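PDB 1WY2: Xaa-Pro dipeptidase from Pyrococcus horikoshii, which probably splits dipeptides that carry a C-terminal proline after a nonpolar residue, as a homodimeric metallopeptidase of family M24B. Local coordinates for residues Y61-A64 with K65-N69; Y99-I102 with E103-K107. All coordinates share one frame; numbering follows the deposited sequence.

Contact 1: Y61-A64 with K65-N69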
loop_
_atom_site.group_PDB
_atom_site.type_symbol
_atom_site.label_atom_id
_atom_site.label_comp_id
_atom_site.label_asym_id
_atom_site.label_seq_id
_atom_site.Cartn_x
_atom_site.Cartn_y
_atom_site.Cartn_z
ATOM N N TYR A 61 -6.866 -20.704 -0.166
ATOM C CA TYR A 61 -7.206 -21.776 -1.094
ATOM C C TYR A 61 -8.605 -21.735 -1.703
ATOM O O TYR A 61 -8.753 -21.675 -2.922
ATOM C CB TYR A 61 -6.999 -23.132 -0.422
ATOM C CG TYR A 61 -7.233 -24.297 -1.353
ATOM C CD1 TYR A 61 -6.403 -24.510 -2.455
ATOM C CD2 TYR A 61 -8.297 -25.175 -1.150
ATOM C CE1 TYR A 61 -6.628 -25.567 -3.333
ATOM C CE2 TYR A 61 -8.531 -26.236 -2.022
ATOM C CZ TYR A 61 -7.693 -26.426 -3.111
ATOM O OH TYR A 61 -7.927 -27.468 -3.981
ATOM N N GLU A 62 -9.629 -21.780 -0.859
ATOM C CA GLU A 62 -11.004 -21.780 -1.342
ATOM C C GLU A 62 -11.346 -20.656 -2.317
ATOM O O GLU A 62 -11.942 -20.901 -3.366
ATOM C CB GLU A 62 -11.975 -21.755 -0.160
ATOM C CG GLU A 62 -11.947 -23.025 0.681
ATOM C CD GLU A 62 -12.187 -24.279 -0.147
ATOM O OE1 GLU A 62 -13.237 -24.360 -0.822
ATOM O OE2 GLU A 62 -11.326 -25.185 -0.120
ATOM N N MET A 63 -10.975 -19.428 -1.976
ATOM C CA MET A 63 -11.267 -18.294 -2.842
ATOM C C MET A 63 -10.433 -18.338 -4.118
ATOM O O MET A 63 -10.935 -18.044 -5.204
ATOM C CB MET A 63 -11.009 -16.980 -2.101
ATOM C CG MET A 63 -11.391 -15.744 -2.898
ATOM S SD MET A 63 -13.109 -15.800 -3.451
ATOM C CE MET A 63 -13.968 -15.383 -1.924
ATOM N N ALA A 64 -9.164 -18.709 -3.984
ATOM C CA ALA A 64 -8.267 -18.791 -5.132
ATOM C C ALA A 64 -8.790 -19.833 -6.111
ATOM O O ALA A 64 -8.837 -19.604 -7.320
ATOM C CB ALA A 64 -6.859 -19.159 -4.671
ATOM N N LYS A 65 -9.188 -20.981 -5.571
ATOM C CA LYS A 65 -9.719 -22.078 -6.367
ATOM C C LYS A 65 -10.920 -21.617 -7.189
ATOM O O LYS A 65 -11.141 -22.087 -8.304
ATOM C CB LYS A 65 -10.135 -23.226 -5.443
ATOM C CG LYS A 65 -10.839 -24.384 -6.130
ATOM C CD LYS A 65 -11.289 -25.419 -5.107
ATOM C CE LYS A 65 -12.094 -26.534 -5.758
ATOM N NZ LYS A 65 -12.580 -27.525 -4.756
ATOM N N GLU A 66 -11.684 -20.684 -6.634
ATOM C CA GLU A 66 -12.873 -20.169 -7.297
ATOM C C GLU A 66 -12.615 -19.102 -8.364
ATOM O O GLU A 66 -13.365 -19.005 -9.336
ATOM C CB GLU A 66 -13.835 -19.603 -6.249
ATOM C CG GLU A 66 -15.148 -19.082 -6.810
ATOM C CD GLU A 66 -16.019 -18.444 -5.744
ATOM O OE1 GLU A 66 -16.295 -19.108 -4.722
ATOM O OE2 GLU A 66 -16.430 -17.276 -5.929
ATOM N N GLU A 67 -11.556 -18.314 -8.198
ATOM C CA GLU A 67 -11.265 -17.238 -9.146
ATOM C C GLU A 67 -10.117 -17.485 -10.122
ATOM O O GLU A 67 -10.050 -16.850 -11.175
ATOM C CB GLU A 67 -10.990 -15.942 -8.378
ATOM C CG GLU A 67 -11.997 -15.667 -7.272
ATOM C CD GLU A 67 -11.779 -14.330 -6.595
ATOM O OE1 GLU A 67 -10.637 -14.044 -6.175
ATOM O OE2 GLU A 67 -12.758 -13.565 -6.474
ATOM N N SER A 68 -9.217 -18.398 -9.778
ATOM C CA SER A 68 -8.064 -18.692 -10.626
ATOM C C SER A 68 -8.381 -19.488 -11.888
ATOM O O SER A 68 -9.172 -20.432 -11.855
ATOM C CB SER A 68 -7.004 -19.445 -9.819
ATOM O OG SER A 68 -5.884 -19.765 -10.629
ATOM N N ASN A 69 -7.757 -19.102 -13.001
ATOM C CA ASN A 69 -7.958 -19.808 -14.260
ATOM C C ASN A 69 -6.858 -20.851 -14.454
ATOM O O ASN A 69 -6.764 -21.484 -15.505
ATOM C CB ASN A 69 -7.994 -18.835 -15.450
ATOM C CG ASN A 69 -6.711 -18.036 -15.606
ATOM O OD1 ASN A 69 -5.611 -18.586 -15.571
ATOM N ND2 ASN A 69 -6.852 -16.729 -15.801
#
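Residues 61-64 and 65-69 form the last turns and the exit of helix 58-67, the connecting helix of the beta-alpha-beta unit made with strands 51-57 and 72-75. Lys65 N donates to Tyr61 O at 2.8 Å in a nearly straight i to i+4 bond. The next bonds are longer and more bent. Glu66 N reaches Glu62 O at 3.3 Å. Glu67 N bonds to Met63 O, and a second, weak bond joins it to Ala64 O. The last bond is straighter again: Ser68 N lies 2.8 Å from Ala64 O. Ala64 O thus takes one good bond, from Ser68 N, and one weak bond, from Glu67 N. Ser68 is the first residue to leave helical phi/psi.

Two i, i+4 side-chain pairs run along the helix. With CG anti to the backbone N (chi1 174°) and the chain extended beyond it, the Lys65 methylenes are carried obliquely past the Tyr61 ring, where Lys65 CD lies 4.1 Å from Tyr61 OH. On the exposed side, Met63 bends at chi2 and chi3 and lays its sulfur against the Glu67 carboxylate. Ala64 is buried and packs on Val56 and Val72 of the flanking strands. Tyr61 also rests on Val72 and Lys74. Ser68 OG bonds to Ile70 O, just beyond the helix. The Met63 and Glu67 contact is closest between Met63 SD and Glu67 CD, at 3.7 Å.

Contact 2: Y99-I102 with E103-K107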
loop_
_atom_site.group_PDB
_atom_site.type_symbol
_atom_site.label_atom_id
_atom_site.label_comp_id
_atom_site.label_asym_id
_atom_site.label_seq_id
_atom_site.Cartn_x
_atom_site.Cartn_y
_atom_site.Cartn_z
ATOM N N TYR A 99 14.689 -9.205 -1.069
ATOM C CA TYR A 99 15.952 -9.848 -0.719
ATOM C C TYR A 99 15.786 -11.071 0.185
ATOM O O TYR A 99 16.326 -12.140 -0.100
ATOM C CB TYR A 99 16.862 -8.821 -0.032
ATOM C CG TYR A 99 18.201 -9.365 0.407
ATOM C CD1 TYR A 99 19.185 -9.686 -0.527
ATOM C CD2 TYR A 99 18.484 -9.563 1.757
ATOM C CE1 TYR A 99 20.418 -10.189 -0.126
ATOM C CE2 TYR A 99 19.714 -10.065 2.168
ATOM C CZ TYR A 99 20.675 -10.376 1.224
ATOM O OH TYR A 99 21.896 -10.862 1.630
ATOM N N GLY A 100 15.042 -10.902 1.272
ATOM C CA GLY A 100 14.834 -11.989 2.212
ATOM C C GLY A 100 14.249 -13.241 1.588
ATOM O O GLY A 100 14.672 -14.356 1.897
ATOM N N PHE A 101 13.277 -13.056 0.704
ATOM C CA PHE A 101 12.631 -14.179 0.040
ATOM C C PHE A 101 13.602 -14.880 -0.906
ATOM O O PHE A 101 13.628 -16.109 -0.982
ATOM C CB PHE A 101 11.408 -13.692 -0.737
ATOM C CG PHE A 101 10.547 -14.800 -1.262
ATOM C CD1 PHE A 101 9.811 -15.597 -0.391
ATOM C CD2 PHE A 101 10.483 -15.062 -2.626
ATOM C CE1 PHE A 101 9.021 -16.639 -0.871
ATOM C CE2 PHE A 101 9.696 -16.103 -3.115
ATOM C CZ PHE A 101 8.966 -16.892 -2.236
ATOM N N ILE A 102 14.400 -14.095 -1.625
ATOM C CA ILE A 102 15.375 -14.650 -2.556
ATOM C C ILE A 102 16.424 -15.481 -1.824
ATOM O O ILE A 102 16.869 -16.513 -2.328
ATOM C CB ILE A 102 16.081 -13.537 -3.352
ATOM C CG1 ILE A 102 15.068 -12.849 -4.276
ATOM C CG2 ILE A 102 17.237 -14.120 -4.149
ATOM C CD1 ILE A 102 15.627 -11.680 -5.044
ATOM N N GLU A 103 16.823 -15.032 -0.639
ATOM C CA GLU A 103 17.810 -15.773 0.137
ATOM C C GLU A 103 17.231 -17.124 0.544
ATOM O O GLU A 103 17.947 -18.124 0.592
ATOM C CB GLU A 103 18.231 -14.975 1.373
ATOM C CG GLU A 103 19.092 -13.762 1.050
ATOM C CD GLU A 103 20.330 -14.124 0.248
ATOM O OE1 GLU A 103 21.130 -14.961 0.722
ATOM O OE2 GLU A 103 20.508 -13.574 -0.858
ATOM N N GLU A 104 15.935 -17.147 0.835
ATOM C CA GLU A 104 15.256 -18.384 1.205
ATOM C C GLU A 104 15.300 -19.353 0.028
ATOM O O GLU A 104 15.637 -20.525 0.185
ATOM C CB GLU A 104 13.795 -18.104 1.572
ATOM C CG GLU A 104 13.587 -17.507 2.953
ATOM C CD GLU A 104 13.826 -18.515 4.063
ATOM O OE1 GLU A 104 14.969 -19.006 4.190
ATOM O OE2 GLU A 104 12.868 -18.819 4.804
ATOM N N LEU A 105 14.955 -18.852 -1.155
ATOM C CA LEU A 105 14.950 -19.669 -2.364
ATOM C C LEU A 105 16.327 -20.275 -2.626
ATOM O O LEU A 105 16.438 -21.419 -3.064
ATOM C CB LEU A 105 14.514 -18.822 -3.564
ATOM C CG LEU A 105 13.081 -18.279 -3.534
ATOM C CD1 LEU A 105 12.889 -17.266 -4.656
ATOM C CD2 LEU A 105 12.092 -19.423 -3.673
ATOM N N LYS A 106 17.373 -19.502 -2.356
ATOM C CA LYS A 106 18.740 -19.965 -2.564
ATOM C C LYS A 106 19.098 -21.135 -1.657
ATOM O O LYS A 106 19.765 -22.083 -2.080
ATOM C CB LYS A 106 19.736 -18.832 -2.305
ATOM C CG LYS A 106 19.739 -17.724 -3.341
ATOM C CD LYS A 106 20.832 -16.709 -3.029
ATOM C CE LYS A 106 20.894 -15.603 -4.066
ATOM N NZ LYS A 106 21.973 -14.624 -3.750
ATOM N N LYS A 107 18.653 -21.065 -0.407
ATOM C CA LYS A 107 18.964 -22.103 0.565
ATOM C C LYS A 107 17.998 -23.283 0.603
ATOM O O LYS A 107 18.428 -24.435 0.566
ATOM C CB LYS A 107 19.069 -21.486 1.964
ATOM C CG LYS A 107 17.792 -20.827 2.458
ATOM C CD LYS A 107 17.980 -20.198 3.834
ATOM C CE LYS A 107 18.337 -21.237 4.889
ATOM N NZ LYS A 107 18.525 -20.621 6.235
#
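Tyr99 and Glu103 meet one turn apart on helix 99-108, the crossover helix of the beta-alpha-beta unit with strands 90-93 and 113-116. The backbone bonds are regular i to i+4 links. Glu103, Glu104, Leu105 and Lys106 donate in turn to Tyr99, Gly100, Phe101 and Ile102, at 3.0 to 3.2 Å between N and O.

The apolar contacts fall on two sides. Leu105 CD1 comes within 3.7 Å of Phe101 CE2. Both side chains pack on Leu24 and Tyr82, and the Phe101 ring meets that of Tyr44, the two planes nearly parallel. Ile102 CG2 touches Lys106 CE. Ile102 also packs on Phe114 and, at the dimer interface, on Tyr99 of the second subunit.

The remaining contacts involve charged side chains. Glu104 OE2 forms a salt bridge with Lys108. Lys106 NZ and Glu103 OE2 form a salt bridge at 3.4 Å, its hydrogen bond weak. Glu103 CG makes a CH-pi contact over one face of the Tyr99 ring, 3.9 Å from the centroid. The bend at chi2 (-55°) turns the Glu103 carboxylate along the same face, out past the rim near CE1 and OH of Tyr99, the planes 26° apart.

Overall arrangement
Both contacts lie in the Creatinase/Prolidase N-terminal domain, each local to one helix. Strand 51-57 leads into the helix of contact 1, and strand 72-75, at one edge of the mixed sheet, follows. That helix packs on both strands. The chain then passes through helix 78-85 and strand 90-93 into contact 2. Its helix packs on strands 22-25 and 113-116, the latter at the other edge, and on helix 78-85. The contacts are in series, neither nest nor cross, and close no long loop. The centres of contact 1 and contact 2 are about 27 Å apart. The nearest atoms of contacts 1 and 2 are about 16 Å apart. Contact 2 also reaches the second subunit.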